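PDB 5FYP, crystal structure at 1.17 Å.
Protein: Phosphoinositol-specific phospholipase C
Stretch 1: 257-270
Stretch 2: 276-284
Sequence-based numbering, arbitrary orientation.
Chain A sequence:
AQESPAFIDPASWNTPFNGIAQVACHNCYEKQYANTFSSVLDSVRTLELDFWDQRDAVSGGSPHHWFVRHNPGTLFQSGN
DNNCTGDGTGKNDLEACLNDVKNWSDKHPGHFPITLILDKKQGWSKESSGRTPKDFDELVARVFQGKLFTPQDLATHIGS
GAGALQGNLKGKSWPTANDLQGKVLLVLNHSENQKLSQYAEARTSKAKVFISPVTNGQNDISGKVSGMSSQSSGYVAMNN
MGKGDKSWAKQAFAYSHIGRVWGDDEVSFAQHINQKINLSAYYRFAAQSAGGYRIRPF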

# COMPACT_ATOMS: atom_id res chain seq x y z
N HIS A 257 9.01 -3.27 9.37
CA HIS A 257 8.00 -2.45 8.70
C HIS A 257 8.18 -2.59 7.20
O HIS A 257 9.30 -2.63 6.71
CB HIS A 257 8.16 -0.97 9.05
CG HIS A 257 7.93 -0.62 10.49
ND1 HIS A 257 7.90 0.69 10.88
CD2 HIS A 257 7.76 -1.34 11.60
CE1 HIS A 257 7.72 0.75 12.19
NE2 HIS A 257 7.65 -0.47 12.66
N ILE A 258 7.08 -2.59 6.44
CA ILE A 258 7.18 -2.70 4.99
C ILE A 258 7.55 -1.35 4.41
O ILE A 258 6.75 -0.39 4.46
CB ILE A 258 5.90 -3.24 4.35
CG1 ILE A 258 5.45 -4.54 5.01
CG2 ILE A 258 6.07 -3.40 2.85
CD1 ILE A 258 6.46 -5.65 5.00
N GLY A 259 8.76 -1.26 3.85
CA GLY A 259 9.25 -0.01 3.25
C GLY A 259 8.97 0.06 1.78
O GLY A 259 9.23 -0.91 1.06
N ARG A 260 8.52 1.23 1.34
CA ARG A 260 8.32 1.51 -0.09
C ARG A 260 9.17 2.72 -0.45
O ARG A 260 9.19 3.71 0.27
CB ARG A 260 6.86 1.79 -0.40
CG ARG A 260 6.58 2.06 -1.87
CD ARG A 260 5.10 1.89 -2.19
NE ARG A 260 4.72 2.17 -3.57
CZ ARG A 260 4.54 3.38 -4.04
NH1 ARG A 260 4.79 4.44 -3.29
NH2 ARG A 260 4.13 3.52 -5.30
N VAL A 261 9.87 2.60 -1.59
CA VAL A 261 10.67 3.70 -2.14
C VAL A 261 10.16 4.05 -3.52
O VAL A 261 10.09 3.16 -4.40
CB VAL A 261 12.16 3.37 -2.21
CG1 VAL A 261 12.93 4.45 -2.95
CG2 VAL A 261 12.70 3.20 -0.80
N TRP A 262 9.81 5.31 -3.72
CA TRP A 262 9.32 5.80 -4.99
C TRP A 262 10.27 6.87 -5.55
O TRP A 262 11.01 7.49 -4.80
CB TRP A 262 7.88 6.35 -4.84
CG TRP A 262 7.76 7.44 -3.83
CD1 TRP A 262 7.53 7.32 -2.51
CD2 TRP A 262 7.89 8.83 -4.10
NE1 TRP A 262 7.54 8.55 -1.91
CE2 TRP A 262 7.74 9.50 -2.88
CE3 TRP A 262 8.11 9.59 -5.26
CZ2 TRP A 262 7.81 10.90 -2.77
CZ3 TRP A 262 8.19 10.98 -5.16
CH2 TRP A 262 8.04 11.61 -3.92
N GLY A 263 10.24 7.03 -6.87
CA GLY A 263 11.03 8.04 -7.54
C GLY A 263 12.45 7.64 -7.86
O GLY A 263 13.21 8.49 -8.29
N ASP A 264 12.79 6.38 -7.68
CA ASP A 264 14.19 5.94 -7.84
C ASP A 264 14.32 4.97 -9.02
O ASP A 264 15.04 4.00 -8.97
CB ASP A 264 14.71 5.30 -6.55
CG ASP A 264 16.21 5.27 -6.45
OD1 ASP A 264 16.87 6.20 -7.01
OD2 ASP A 264 16.75 4.40 -5.75
N ASP A 265 13.73 5.36 -10.14
CA ASP A 265 13.59 4.48 -11.29
C ASP A 265 14.87 4.07 -11.99
O ASP A 265 14.88 3.09 -12.73
CB ASP A 265 12.66 5.12 -12.34
CG ASP A 265 11.26 5.31 -11.80
OD1 ASP A 265 11.12 6.23 -10.93
OD2 ASP A 265 10.39 4.52 -12.15
N GLU A 266 15.93 4.86 -11.85
CA GLU A 266 17.19 4.58 -12.57
C GLU A 266 18.09 3.65 -11.79
O GLU A 266 19.16 3.31 -12.27
CB GLU A 266 17.88 5.87 -12.94
CG GLU A 266 17.20 6.60 -14.10
CD GLU A 266 15.87 7.24 -13.77
OE1 GLU A 266 15.82 8.09 -12.85
OE2 GLU A 266 14.90 6.96 -14.48
N VAL A 267 17.64 3.20 -10.63
CA VAL A 267 18.31 2.19 -9.83
C VAL A 267 17.58 0.86 -10.01
O VAL A 267 16.37 0.80 -9.96
CB VAL A 267 18.39 2.64 -8.37
CG1 VAL A 267 18.91 1.53 -7.46
CG2 VAL A 267 19.27 3.88 -8.28
N SER A 268 18.33 -0.20 -10.27
CA SER A 268 17.76 -1.49 -10.60
C SER A 268 17.08 -2.17 -9.43
O SER A 268 17.34 -1.85 -8.26
CB SER A 268 18.84 -2.43 -11.12
OG SER A 268 19.66 -2.83 -10.04
N PHE A 269 16.24 -3.14 -9.75
CA PHE A 269 15.60 -3.95 -8.72
C PHE A 269 16.64 -4.65 -7.87
O PHE A 269 16.57 -4.65 -6.63
CB PHE A 269 14.61 -4.95 -9.34
CG PHE A 269 13.87 -5.84 -8.36
CD1 PHE A 269 13.37 -5.36 -7.15
CD2 PHE A 269 13.60 -7.16 -8.71
CE1 PHE A 269 12.67 -6.21 -6.31
CE2 PHE A 269 12.90 -8.00 -7.87
CZ PHE A 269 12.43 -7.52 -6.66
N ALA A 270 17.68 -5.21 -8.50
CA ALA A 270 18.74 -5.87 -7.74
C ALA A 270 19.38 -4.93 -6.75
O ALA A 270 19.67 -5.31 -5.61
CB ALA A 270 19.79 -6.46 -8.68
N LYS A 276 17.57 -3.21 0.90
CA LYS A 276 16.57 -3.70 1.86
C LYS A 276 15.21 -3.03 1.72
O LYS A 276 14.51 -2.80 2.69
CB LYS A 276 17.05 -3.63 3.31
CG LYS A 276 18.35 -4.36 3.57
CD LYS A 276 18.27 -5.85 3.33
CE LYS A 276 19.55 -6.51 3.79
NZ LYS A 276 19.81 -7.79 3.16
N ILE A 277 14.85 -2.74 0.47
CA ILE A 277 13.58 -2.09 0.16
C ILE A 277 12.55 -3.18 -0.17
O ILE A 277 12.73 -3.94 -1.12
CB ILE A 277 13.73 -1.12 -1.01
CG1 ILE A 277 14.71 0.01 -0.62
CG2 ILE A 277 12.39 -0.61 -1.46
CD1 ILE A 277 15.32 0.74 -1.81
N ASN A 278 11.44 -3.20 0.56
CA ASN A 278 10.39 -4.18 0.23
C ASN A 278 9.67 -3.89 -1.06
O ASN A 278 9.42 -4.82 -1.83
CB ASN A 278 9.35 -4.27 1.33
CG ASN A 278 9.87 -4.88 2.61
OD1 ASN A 278 10.07 -4.18 3.62
ND2 ASN A 278 10.05 -6.19 2.61
N LEU A 279 9.28 -2.63 -1.26
CA LEU A 279 8.45 -2.27 -2.42
C LEU A 279 9.17 -1.16 -3.18
O LEU A 279 9.25 -0.02 -2.70
CB LEU A 279 7.06 -1.81 -1.96
CG LEU A 279 6.31 -2.74 -1.03
CD1 LEU A 279 5.01 -2.09 -0.56
CD2 LEU A 279 6.03 -4.12 -1.61
N SER A 280 9.70 -1.48 -4.36
CA SER A 280 10.40 -0.51 -5.18
C SER A 280 9.49 -0.08 -6.30
O SER A 280 9.18 -0.88 -7.19
CB SER A 280 11.67 -1.13 -5.78
OG SER A 280 12.63 -1.39 -4.78
N ALA A 281 9.04 1.18 -6.25
CA ALA A 281 8.02 1.65 -7.19
C ALA A 281 8.66 2.16 -8.47
O ALA A 281 9.51 3.05 -8.42
CB ALA A 281 7.21 2.74 -6.55
N TYR A 282 8.21 1.62 -9.60
CA TYR A 282 8.69 2.01 -10.92
C TYR A 282 7.53 2.36 -11.84
O TYR A 282 6.55 1.62 -11.94
CB TYR A 282 9.43 0.87 -11.59
CG TYR A 282 10.72 0.48 -10.95
CD1 TYR A 282 10.76 -0.49 -9.96
CD2 TYR A 282 11.94 1.02 -11.37
CE1 TYR A 282 11.95 -0.89 -9.40
CE2 TYR A 282 13.14 0.62 -10.81
CZ TYR A 282 13.13 -0.33 -9.82
OH TYR A 282 14.30 -0.77 -9.28
N TYR A 283 7.69 3.45 -12.58
CA TYR A 283 6.74 3.75 -13.66
C TYR A 283 6.69 2.59 -14.66
O TYR A 283 5.61 2.13 -15.05
CB TYR A 283 7.13 5.03 -14.36
CG TYR A 283 7.06 6.24 -13.48
CD1 TYR A 283 5.82 6.69 -12.99
CD2 TYR A 283 8.19 6.98 -13.15
CE1 TYR A 283 5.73 7.83 -12.21
CE2 TYR A 283 8.12 8.11 -12.35
CZ TYR A 283 6.89 8.54 -11.89
OH TYR A 283 6.78 9.68 -11.14
N ARG A 284 7.87 2.15 -15.09
CA ARG A 284 8.05 1.08 -16.11
C ARG A 284 8.32 -0.24 -15.35
O ARG A 284 9.42 -0.79 -15.37
CB ARG A 284 9.18 1.43 -17.07
CG ARG A 284 8.98 2.78 -17.76
CD ARG A 284 10.18 3.26 -18.58
NE ARG A 284 10.54 2.36 -19.64
CZ ARG A 284 11.67 2.45 -20.32
NH1 ARG A 284 12.64 3.38 -20.03
NH2 ARG A 284 11.89 1.58 -21.31
O HOH W 1 10.67 -5.04 6.27
O HOH W 2 11.64 3.85 -6.81
O HOH W 3 9.19 5.69 -9.18
O HOH W 4 10.48 3.33 -14.56

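Two neighbouring parallel strands form the centre of this contact, and loop residues extend it at both ends. Together the stretches bury 807 Å² of surface.

The backbone ladder comes first. Leu279 N donates to Gly259 O at 2.9 Å. Val261 N donates to Leu279 O at 2.9 Å, and Ala281 N donates to Val261 O, also at 2.9 Å. The bonds alternate in direction, as a parallel pair requires. Arg260 CA lies 3.2 Å from Leu279 O, a CA-H...O contact that adds to the same carbonyl.

Side chains supply further hydrogen bonds. At the start of the ladder, Gly259 N donates to Asn278 OD1 at 3.2 Å. The CA-to-CB bond of Asn278 points toward the first stretch. Beyond the strands, Tyr283 N donates to Asp265 OD2 at 2.9 Å. The carboxylate of Asp265 comes nearer than its CB direction suggests, and a carboxylate oxygen is a good acceptor for this backbone NH. Tyr282 reaches further. Tyr282 OH donates to Val267 O at 2.7 Å, with the carbonyl at the ring edge. The long, rigid phenol spans the gap to the loop, and Tyr282 has the largest area covered by the other stretch, 98 Å².

Packing contacts lie on both faces of the sheet. Arg260 and Leu279 share one face, where Arg260 CG approaches Leu279 CB at 3.9 Å. Arg260 is extended, with chi1 to chi3 all t, and Ala281 CB lies over one face of its guanidinium, 3.4 Å from Arg260 NH2. The small methyl fits closely against this flat group. Ile258 CG2 packs on Leu279 CD1 at 3.8 Å. Val261 and Ser280 point to the other face. There Val261 CG2 meets Ile277 CD1 at 3.7 Å, both residues being buried. Trp262 makes a smaller contact: its CB is 4.1 Å from Ala281 CB, while its ring leads away.

Waters bridge polar groups around Ala281 and Asp265. One donates to Val261 O at 2.9 Å and to Ala281 O at 2.8 Å, and accepts from Asp264 N at 2.9 Å. Another accepts from Gly263 N at 2.9 Å and donates to Asp265 OD1 at 2.7 Å and Ala281 O at 2.8 Å. Gly263 has a positive phi of 85°, which favours glycine. A third water donates to Asp265 OD2 at 2.7 Å and accepts from Arg284 N at 2.9 Å.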